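Long-range contacts in C alpha-dehydrogenase (Sphingobium sp. SYK-6, PDB 4YAG), which is an NAD-dependent short-chain dehydrogenase that probably oxidises the alpha-carbon alcohol of lignin-derived beta-aryl ethers, using NAD(+) as hydride acceptor: residues His138-Ser144 and Gly182-Pro188; Gly20-Arg24 and Pro231-Asp236. One frame throughout, in Å; residues are numbered along the deposited sequence.

Contact 1: His138-Ser144 and Gly182-Pro188; sequences HIVNTAS and GVTVLMP. With NAI (1,4-dihydronicotinamide adenine dinucleotide), chain C.
Two adjacent parallel strands of a Rossmann-type sheet meet here, joined through helix 156-177 as a beta-alpha-beta unit. I139 pairs with V183 and N141 with V185 on one face of the sheet; V140 pairs with T184 and T142 with L186 on the other. The backbone bonds run from I139 N to G182 O, T184 N to I139 O, N141 N to T184 O and L186 N to N141 O. A143 N to L186 O, 2.7 Å, closes the series just past the end of the first strand. H138 adds a side-chain bond. Its CG is anti to the backbone N (chi1 -155°), which swings the ring across to the second strand. H138 NE2 then donates in the ring plane to T184 OG1 at 2.8 Å, almost straight at 174°. G182 O lies over the ring centre, 3.4 Å above its plane. T184 OG1 also bonds K246 O, so two groups hold this hydroxyl. On the opposite face A143 CB packs on V185 CG2 at 3.6 Å, and helix 156-177 covers them. N141 reaches N90 and T169 with its amide.

At the C-terminal ends the strands meet NADH. T142 CG2 lies 3.4 Å from the ribose O4D. S144 OG is hydrogen-bonded to A146 N and merely touches nicotinamide C5N, at 3.4 Å. P188 sets its ring carbons CB and CG near the nicotinamide, and its O accepts from a water. K162 NZ donates to T142 O. Strand ends that carry the cofactor in this way are characteristic of the Rossmann fold of short-chain dehydrogenases.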
ATOM      1  N   HIS A 138     -15.085  16.604   5.283  1.00 11.55           N
ATOM      2  CA  HIS A 138     -15.153  15.222   4.861  1.00 11.44           C
ATOM      3  C   HIS A 138     -14.053  14.947   3.862  1.00 11.15           C
ATOM      4  O   HIS A 138     -13.696  15.815   3.074  1.00 11.95           O
ATOM      5  CB  HIS A 138     -16.514  14.898   4.232  1.00 11.55           C
ATOM      6  CG  HIS A 138     -16.874  13.455   4.328  1.00 12.49           C
ATOM      7  ND1 HIS A 138     -17.458  12.918   5.449  1.00 12.22           N
ATOM      8  CD2 HIS A 138     -16.656  12.421   3.479  1.00 11.79           C
ATOM      9  CE1 HIS A 138     -17.626  11.619   5.272  1.00 12.08           C
ATOM     10  NE2 HIS A 138     -17.146  11.293   4.093  1.00 12.58           N
ATOM     11  N   ILE A 139     -13.537  13.725   3.887  1.00  9.11           N
ATOM     12  CA  ILE A 139     -12.548  13.242   2.936  1.00 10.28           C
ATOM     13  C   ILE A 139     -13.087  12.001   2.237  1.00 10.70           C
ATOM     14  O   ILE A 139     -13.579  11.081   2.892  1.00 10.38           O
ATOM     15  CB  ILE A 139     -11.232  12.816   3.640  1.00 10.68           C
ATOM     16  CG1 ILE A 139     -10.712  13.945   4.509  1.00 11.86           C
ATOM     17  CG2 ILE A 139     -10.171  12.358   2.634  1.00 11.65           C
ATOM     18  CD1 ILE A 139      -9.565  13.539   5.365  1.00 12.76           C
ATOM     19  N   VAL A 140     -13.019  11.995   0.908  1.00  9.26           N
ATOM     20  CA  VAL A 140     -13.343  10.821   0.126  1.00  8.83           C
ATOM     21  C   VAL A 140     -12.083  10.415  -0.609  1.00 11.34           C
ATOM     22  O   VAL A 140     -11.495  11.224  -1.323  1.00 10.62           O
ATOM     23  CB  VAL A 140     -14.443  11.087  -0.925  1.00 10.44           C
ATOM     24  CG1 VAL A 140     -14.735   9.838  -1.747  1.00 12.43           C
ATOM     25  CG2 VAL A 140     -15.725  11.584  -0.272  1.00 10.17           C
ATOM     26  N   ASN A 141     -11.662   9.165  -0.448  1.00  8.99           N
ATOM     27  CA  ASN A 141     -10.565   8.615  -1.243  1.00  7.66           C
ATOM     28  C   ASN A 141     -11.105   7.606  -2.229  1.00 10.07           C
ATOM     29  O   ASN A 141     -11.844   6.715  -1.840  1.00 10.11           O
ATOM     30  CB  ASN A 141      -9.558   7.896  -0.314  1.00  9.04           C
ATOM     31  CG  ASN A 141      -8.876   8.851   0.638  1.00 10.97           C
ATOM     32  OD1 ASN A 141      -8.600   9.996   0.291  1.00 11.51           O
ATOM     33  ND2 ASN A 141      -8.640   8.402   1.865  1.00 12.74           N
ATOM     34  N   THR A 142     -10.717   7.711  -3.494  1.00  8.70           N
ATOM     35  CA  THR A 142     -11.171   6.724  -4.463  1.00  7.97           C
ATOM     36  C   THR A 142     -10.179   5.585  -4.542  1.00 11.80           C
ATOM     37  O   THR A 142      -9.061   5.764  -5.019  1.00 12.15           O
ATOM     38  CB  THR A 142     -11.344   7.310  -5.858  1.00  9.49           C
ATOM     39  OG1 THR A 142     -12.196   8.468  -5.784  1.00 10.71           O
ATOM     40  CG2 THR A 142     -11.957   6.271  -6.770  1.00 10.63           C
ATOM     41  N   ALA A 143     -10.589   4.424  -4.058  1.00 10.05           N
ATOM     42  CA  ALA A 143      -9.767   3.230  -4.200  1.00  8.86           C
ATOM     43  C   ALA A 143     -10.307   2.456  -5.411  1.00 11.16           C
ATOM     44  O   ALA A 143     -10.386   3.017  -6.515  1.00 11.11           O
ATOM     45  CB  ALA A 143      -9.790   2.420  -2.919  1.00 10.78           C
ATOM     46  N   SER A 144     -10.689   1.192  -5.221  1.00 11.23           N
ATOM     47  CA  SER A 144     -11.233   0.351  -6.280  1.00 10.32           C
ATOM     48  C   SER A 144     -11.656  -0.966  -5.655  1.00 11.24           C
ATOM     49  O   SER A 144     -11.087  -1.370  -4.641  1.00 11.76           O
ATOM     50  CB  SER A 144     -10.175   0.042  -7.331  1.00 10.98           C
ATOM     51  OG  SER A 144     -10.713  -0.875  -8.277  1.00 13.31           O
ATOM     52  N   GLY A 182     -15.306  13.599   8.653  1.00 11.68           N
ATOM     53  CA  GLY A 182     -15.609  12.227   8.283  1.00 10.81           C
ATOM     54  C   GLY A 182     -14.792  11.730   7.119  1.00 11.66           C
ATOM     55  O   GLY A 182     -14.207  12.533   6.384  1.00 10.95           O
ATOM     56  N   VAL A 183     -14.718  10.416   6.955  1.00 11.15           N
ATOM     57  CA  VAL A 183     -13.993   9.831   5.831  1.00  9.93           C
ATOM     58  C   VAL A 183     -14.777   8.722   5.149  1.00 10.23           C
ATOM     59  O   VAL A 183     -15.584   8.035   5.768  1.00 10.79           O
ATOM     60  CB  VAL A 183     -12.591   9.291   6.230  1.00 10.94           C
ATOM     61  CG1 VAL A 183     -11.782  10.374   6.945  1.00 11.86           C
ATOM     62  CG2 VAL A 183     -12.689   8.056   7.114  1.00 10.31           C
ATOM     63  N   THR A 184     -14.530   8.584   3.848  1.00  9.73           N
ATOM     64  CA  THR A 184     -15.167   7.573   3.012  1.00  9.06           C
ATOM     65  C   THR A 184     -14.132   7.031   2.047  1.00  8.22           C
ATOM     66  O   THR A 184     -13.371   7.792   1.466  1.00  9.34           O
ATOM     67  CB  THR A 184     -16.292   8.185   2.164  1.00 10.71           C
ATOM     68  OG1 THR A 184     -17.304   8.733   3.018  1.00 10.66           O
ATOM     69  CG2 THR A 184     -16.916   7.157   1.233  1.00 10.59           C
ATOM     70  N   VAL A 185     -14.106   5.720   1.865  1.00  9.88           N
ATOM     71  CA  VAL A 185     -13.372   5.143   0.748  1.00  8.70           C
ATOM     72  C   VAL A 185     -14.382   4.620  -0.266  1.00  8.92           C
ATOM     73  O   VAL A 185     -15.295   3.844   0.068  1.00 10.44           O
ATOM     74  CB  VAL A 185     -12.347   4.062   1.164  1.00 10.04           C
ATOM     75  CG1 VAL A 185     -12.994   2.921   1.924  1.00 11.23           C
ATOM     76  CG2 VAL A 185     -11.608   3.552  -0.064  1.00 11.26           C
ATOM     77  N   LEU A 186     -14.235   5.125  -1.490  1.00 10.43           N
ATOM     78  CA  LEU A 186     -15.037   4.717  -2.628  1.00  9.86           C
ATOM     79  C   LEU A 186     -14.335   3.603  -3.376  1.00  9.21           C
ATOM     80  O   LEU A 186     -13.158   3.726  -3.719  1.00 10.41           O
ATOM     81  CB  LEU A 186     -15.228   5.942  -3.527  1.00 11.08           C
ATOM     82  CG  LEU A 186     -15.850   5.708  -4.898  1.00  9.98           C
ATOM     83  CD1 LEU A 186     -17.243   5.133  -4.824  1.00 11.94           C
ATOM     84  CD2 LEU A 186     -15.835   7.024  -5.681  1.00 11.32           C
ATOM     85  N   MET A 187     -15.059   2.514  -3.599  1.00 10.13           N
ATOM     86  CA  MET A 187     -14.544   1.327  -4.260  1.00 11.52           C
ATOM     87  C   MET A 187     -15.382   1.026  -5.488  1.00 11.55           C
ATOM     88  O   MET A 187     -16.414   0.352  -5.398  1.00 12.45           O
ATOM     89  CB  MET A 187     -14.536   0.151  -3.275  1.00 10.70           C
ATOM     90  CG  MET A 187     -13.572   0.397  -2.134  1.00  9.11           C
ATOM     91  SD  MET A 187     -13.792  -0.740  -0.742  1.00 13.17           S
ATOM     92  CE  MET A 187     -15.339  -0.172  -0.096  1.00 13.56           C
ATOM     93  N   PRO A 188     -14.984   1.603  -6.639  1.00 11.06           N
ATOM     94  CA  PRO A 188     -15.809   1.346  -7.808  1.00 11.75           C
ATOM     95  C   PRO A 188     -15.524   0.036  -8.529  1.00 12.45           C
ATOM     96  O   PRO A 188     -14.411  -0.508  -8.494  1.00 11.86           O
ATOM     97  CB  PRO A 188     -15.467   2.514  -8.750  1.00 12.13           C
ATOM     98  CG  PRO A 188     -14.805   3.557  -7.892  1.00 11.61           C
ATOM     99  CD  PRO A 188     -14.077   2.742  -6.847  1.00 11.64           C
TER
HETATM  100  PA  NAI C 500     -10.292   9.495 -15.593  1.00 12.26           P
HETATM  101  O1A NAI C 500      -8.961   9.356 -16.278  1.00 13.07           O
HETATM  102  O2A NAI C 500     -11.493   9.769 -16.476  1.00 12.85           O
HETATM  103  O5B NAI C 500     -10.221  10.610 -14.486  1.00 12.03           O
HETATM  104  C5B NAI C 500      -9.057  10.758 -13.727  1.00 11.14           C
HETATM  105  C4B NAI C 500      -8.568  12.144 -13.865  1.00 10.90           C
HETATM  106  O4B NAI C 500      -7.441  12.220 -12.933  1.00 10.80           O
HETATM  107  C3B NAI C 500      -8.099  12.546 -15.192  1.00 10.83           C
HETATM  108  O3B NAI C 500      -8.706  13.776 -15.638  1.00 13.10           O
HETATM  109  C2B NAI C 500      -6.659  12.644 -15.061  1.00 11.93           C
HETATM  110  O2B NAI C 500      -6.056  13.602 -15.944  1.00 14.03           O
HETATM  111  C1B NAI C 500      -6.427  12.936 -13.647  1.00 10.04           C
HETATM  112  N9A NAI C 500      -5.117  12.566 -13.182  1.00 10.64           N
HETATM  113  C8A NAI C 500      -4.395  11.427 -13.470  1.00 12.31           C
HETATM  114  N7A NAI C 500      -3.190  11.481 -12.884  1.00 12.13           N
HETATM  115  C5A NAI C 500      -3.096  12.654 -12.181  1.00 10.98           C
HETATM  116  C6A NAI C 500      -2.128  13.274 -11.390  1.00 10.46           C
HETATM  117  N6A NAI C 500      -0.869  12.677 -11.234  1.00 10.89           N
HETATM  118  N1A NAI C 500      -2.382  14.482 -10.823  1.00  9.69           N
HETATM  119  C2A NAI C 500      -3.574  15.090 -11.024  1.00 10.71           C
HETATM  120  N3A NAI C 500      -4.538  14.542 -11.778  1.00  9.74           N
HETATM  121  C4A NAI C 500      -4.326  13.343 -12.367  1.00 10.25           C
HETATM  122  O3  NAI C 500     -10.482   8.101 -14.861  1.00 11.66           O
HETATM  123  PN  NAI C 500     -11.442   7.663 -13.643  1.00 11.74           P
HETATM  124  O1N NAI C 500     -12.568   8.658 -13.392  1.00 11.47           O
HETATM  125  O2N NAI C 500     -11.914   6.278 -14.010  1.00 13.42           O
HETATM  126  O5D NAI C 500     -10.440   7.624 -12.386  1.00 10.97           O
HETATM  127  C5D NAI C 500     -10.799   8.160 -11.109  1.00  9.61           C
HETATM  128  C4D NAI C 500     -10.428   7.198 -10.040  1.00 11.22           C
HETATM  129  O4D NAI C 500     -11.361   6.057 -10.105  1.00 11.28           O
HETATM  130  C3D NAI C 500      -9.078   6.640 -10.159  1.00 10.66           C
HETATM  131  O3D NAI C 500      -8.440   6.676  -8.866  1.00 11.52           O
HETATM  132  C2D NAI C 500      -9.261   5.261 -10.605  1.00 11.62           C
HETATM  133  O2D NAI C 500      -8.175   4.430 -10.176  1.00 12.45           O
HETATM  134  C1D NAI C 500     -10.508   4.856  -9.985  1.00  9.62           C
HETATM  135  N1N NAI C 500     -11.253   3.773 -10.512  1.00 11.56           N
HETATM  136  C2N NAI C 500     -11.889   3.807 -11.730  1.00 11.72           C
HETATM  137  C3N NAI C 500     -12.624   2.711 -12.151  1.00 13.40           C
HETATM  138  C7N NAI C 500     -13.325   2.722 -13.466  1.00 14.73           C
HETATM  139  O7N NAI C 500     -13.871   1.699 -13.934  1.00 15.48           O
HETATM  140  N7N NAI C 500     -13.434   4.006 -14.155  1.00 14.12           N
HETATM  141  C4N NAI C 500     -12.744   1.574 -11.369  1.00 15.07           C
HETATM  142  C5N NAI C 500     -12.145   1.577 -10.124  1.00 14.07           C
HETATM  143  C6N NAI C 500     -11.423   2.664  -9.701  1.00 13.89           C
HETATM  144  O   HOH W   1     -12.852  -2.273 -10.381  1.00 41.66           O

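Contact 2: Gly20-Arg24 and Pro231-Asp236; sequences GIAQR and PTEVGD
D236 OD1 is gripped by R24 NE and by a water. The distance from R24 NE to D236 OD1 is 2.8 Å, with an angle of 158° at the hydrogen, and the bond is part of a salt bridge. OD1 sits at the edge of the guanidinium, near its plane. NE meets OD1 on the syn side, somewhat out of the carboxylate plane. The two planes are nearly perpendicular, 85° apart, so the groups do not form a flat two-toothed pair. The water donates to D236 OD1 at 2.7 Å and accepts from R24 NH2. It thus bridges the second arm of the arginine to the same oxygen. The R24 chain is bent at chi2 and chi3. This folds it over the other helix, with R24 CG 3.6 Å from T232 O.

Helix 16-27 follows the first strand of the Rossmann fold and lies beside the cofactor site; helix 231-244 crosses it. The axes of segments 20-24 and 231-236 cross at -57° and come within 7.3 Å. The bare CA atoms of G20 and G235 let the backbones come this close. G20 CA lies 3.6 Å from P231 O, and I21 CA lies 3.9 Å from G235 CA. P231 CB rests on G20 CA, while T232 CG2 packs against the end of Q23. I21 sends its side chain past G235 to I238, one turn further along helix 231-244.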
ATOM      1  N   GLY A  20     -18.044  13.465 -12.247  1.00 12.41           N
ATOM      2  CA  GLY A  20     -19.382  13.080 -11.820  1.00 12.46           C
ATOM      3  C   GLY A  20     -19.642  13.550 -10.393  1.00 12.34           C
ATOM      4  O   GLY A  20     -20.720  14.065 -10.083  1.00 12.77           O
ATOM      5  N   ILE A  21     -18.661  13.363  -9.523  1.00 11.38           N
ATOM      6  CA  ILE A  21     -18.732  13.862  -8.148  1.00 12.01           C
ATOM      7  C   ILE A  21     -18.864  15.397  -8.145  1.00 12.33           C
ATOM      8  O   ILE A  21     -19.699  15.971  -7.450  1.00 12.86           O
ATOM      9  CB  ILE A  21     -17.515  13.410  -7.330  1.00 12.66           C
ATOM     10  CG1 ILE A  21     -17.531  11.886  -7.139  1.00 14.27           C
ATOM     11  CG2 ILE A  21     -17.476  14.109  -5.990  1.00 11.69           C
ATOM     12  CD1 ILE A  21     -16.258  11.310  -6.537  1.00 13.14           C
ATOM     13  N   ALA A  22     -18.063  16.060  -8.973  1.00 11.40           N
ATOM     14  CA  ALA A  22     -18.114  17.506  -9.067  1.00 12.27           C
ATOM     15  C   ALA A  22     -19.520  17.988  -9.412  1.00 13.88           C
ATOM     16  O   ALA A  22     -20.055  18.894  -8.774  1.00 13.23           O
ATOM     17  CB  ALA A  22     -17.140  17.989 -10.105  1.00 13.08           C
ATOM     18  N   GLN A  23     -20.122  17.392 -10.433  1.00 12.54           N
ATOM     19  CA  GLN A  23     -21.446  17.802 -10.854  1.00 13.22           C
ATOM     20  C   GLN A  23     -22.468  17.652  -9.738  1.00 13.21           C
ATOM     21  O   GLN A  23     -23.312  18.515  -9.538  1.00 14.02           O
ATOM     22  CB  GLN A  23     -21.909  16.979 -12.050  1.00 14.63           C
ATOM     23  CG  GLN A  23     -21.207  17.294 -13.348  1.00 16.17           C
ATOM     24  CD  GLN A  23     -21.485  16.226 -14.385  1.00 15.62           C
ATOM     25  OE1 GLN A  23     -20.667  15.308 -14.600  1.00 21.46           O
ATOM     26  NE2 GLN A  23     -22.642  16.288 -14.982  1.00 15.56           N
ATOM     27  N   ARG A  24     -22.415  16.538  -9.026  1.00 12.84           N
ATOM     28  CA  ARG A  24     -23.411  16.314  -7.984  1.00 12.92           C
ATOM     29  C   ARG A  24     -23.139  17.132  -6.717  1.00 13.22           C
ATOM     30  O   ARG A  24     -24.084  17.565  -6.061  1.00 14.20           O
ATOM     31  CB  ARG A  24     -23.557  14.819  -7.691  1.00 12.68           C
ATOM     32  CG  ARG A  24     -23.946  13.995  -8.926  1.00 13.24           C
ATOM     33  CD  ARG A  24     -25.090  14.609  -9.728  1.00 17.41           C
ATOM     34  NE  ARG A  24     -26.253  14.810  -8.885  1.00 15.91           N
ATOM     35  CZ  ARG A  24     -27.232  15.680  -9.120  1.00 18.02           C
ATOM     36  NH1 ARG A  24     -27.216  16.467 -10.192  1.00 21.72           N
ATOM     37  NH2 ARG A  24     -28.235  15.767  -8.258  1.00 23.64           N
ATOM     38  N   PRO A 231     -20.677   8.284 -14.338  1.00 14.09           N
ATOM     39  CA  PRO A 231     -20.077   9.007 -13.219  1.00 14.08           C
ATOM     40  C   PRO A 231     -21.077   9.757 -12.332  1.00 14.20           C
ATOM     41  O   PRO A 231     -20.831   9.826 -11.124  1.00 13.41           O
ATOM     42  CB  PRO A 231     -19.105   9.961 -13.916  1.00 17.88           C
ATOM     43  CG  PRO A 231     -18.692   9.220 -15.127  1.00 15.42           C
ATOM     44  CD  PRO A 231     -19.899   8.453 -15.582  1.00 15.10           C
ATOM     45  N   THR A 232     -22.173  10.286 -12.864  1.00 13.66           N
ATOM     46  CA  THR A 232     -23.090  11.038 -11.994  1.00 13.52           C
ATOM     47  C   THR A 232     -23.803  10.110 -10.994  1.00 15.52           C
ATOM     48  O   THR A 232     -24.166  10.543  -9.898  1.00 14.88           O
ATOM     49  CB  THR A 232     -24.112  11.854 -12.769  1.00 16.03           C
ATOM     50  OG1 THR A 232     -24.742  11.030 -13.750  1.00 17.66           O
ATOM     51  CG2 THR A 232     -23.427  13.035 -13.476  1.00 18.83           C
ATOM     52  N   GLU A 233     -23.998   8.850 -11.368  1.00 14.67           N
ATOM     53  CA  GLU A 233     -24.562   7.881 -10.431  1.00 15.76           C
ATOM     54  C   GLU A 233     -23.613   7.662  -9.260  1.00 14.89           C
ATOM     55  O   GLU A 233     -24.039   7.622  -8.105  1.00 16.04           O
ATOM     56  CB  GLU A 233     -24.882   6.551 -11.103  1.00 16.16           C
ATOM     57  CG  GLU A 233     -25.537   5.581 -10.107  1.00 25.98           C
ATOM     58  CD  GLU A 233     -26.143   4.324 -10.716  1.00 34.67           C
ATOM     59  OE1 GLU A 233     -26.036   4.092 -11.947  1.00 24.80           O
ATOM     60  OE2 GLU A 233     -26.743   3.560  -9.923  1.00 31.81           O
ATOM     61  N   VAL A 234     -22.318   7.574  -9.545  1.00 12.08           N
ATOM     62  CA  VAL A 234     -21.321   7.473  -8.489  1.00 11.37           C
ATOM     63  C   VAL A 234     -21.328   8.771  -7.664  1.00 12.46           C
ATOM     64  O   VAL A 234     -21.213   8.757  -6.432  1.00 12.37           O
ATOM     65  CB  VAL A 234     -19.913   7.198  -9.047  1.00 12.35           C
ATOM     66  CG1 VAL A 234     -18.923   7.030  -7.924  1.00 14.33           C
ATOM     67  CG2 VAL A 234     -19.916   5.946  -9.924  1.00 13.79           C
ATOM     68  N   GLY A 235     -21.475   9.907  -8.340  1.00 11.85           N
ATOM     69  CA  GLY A 235     -21.524  11.178  -7.648  1.00 11.36           C
ATOM     70  C   GLY A 235     -22.622  11.211  -6.600  1.00 13.20           C
ATOM     71  O   GLY A 235     -22.407  11.716  -5.493  1.00 12.99           O
ATOM     72  N   ASP A 236     -23.785  10.674  -6.930  1.00 13.55           N
ATOM     73  CA  ASP A 236     -24.899  10.690  -5.986  1.00 14.85           C
ATOM     74  C   ASP A 236     -24.620   9.775  -4.803  1.00 15.20           C
ATOM     75  O   ASP A 236     -25.010  10.081  -3.676  1.00 14.13           O
ATOM     76  CB  ASP A 236     -26.207  10.337  -6.680  1.00 14.14           C
ATOM     77  CG  ASP A 236     -26.790  11.521  -7.420  1.00 18.89           C
ATOM     78  OD1 ASP A 236     -26.498  12.681  -7.016  1.00 19.45           O
ATOM     79  OD2 ASP A 236     -27.546  11.294  -8.388  1.00 22.94           O
TER
HETATM   80  O   HOH W   2     -27.715  14.502  -5.362  1.00 26.69           O

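Contact 1 and contact 2 have centres 13 Å apart. Along the chain, G20-R24 comes first, then both strands of contact 1, then P231-D236. Contact 1 is therefore nested inside the loop closed by contact 2. One lies in the parallel sheet; the other joins two helices. Helix 231-244 links them. I238 and A241 of this helix touch V140 and T184, and V234 CG1 meets L186 CD2 at 3.8 Å. The same helix thus packs on strands 137-142 and 181-187 and on helix 16-27. NADH is bound near both places: contact 1 touches its nicotinamide and ribose, while I17 and I191 border contact 2.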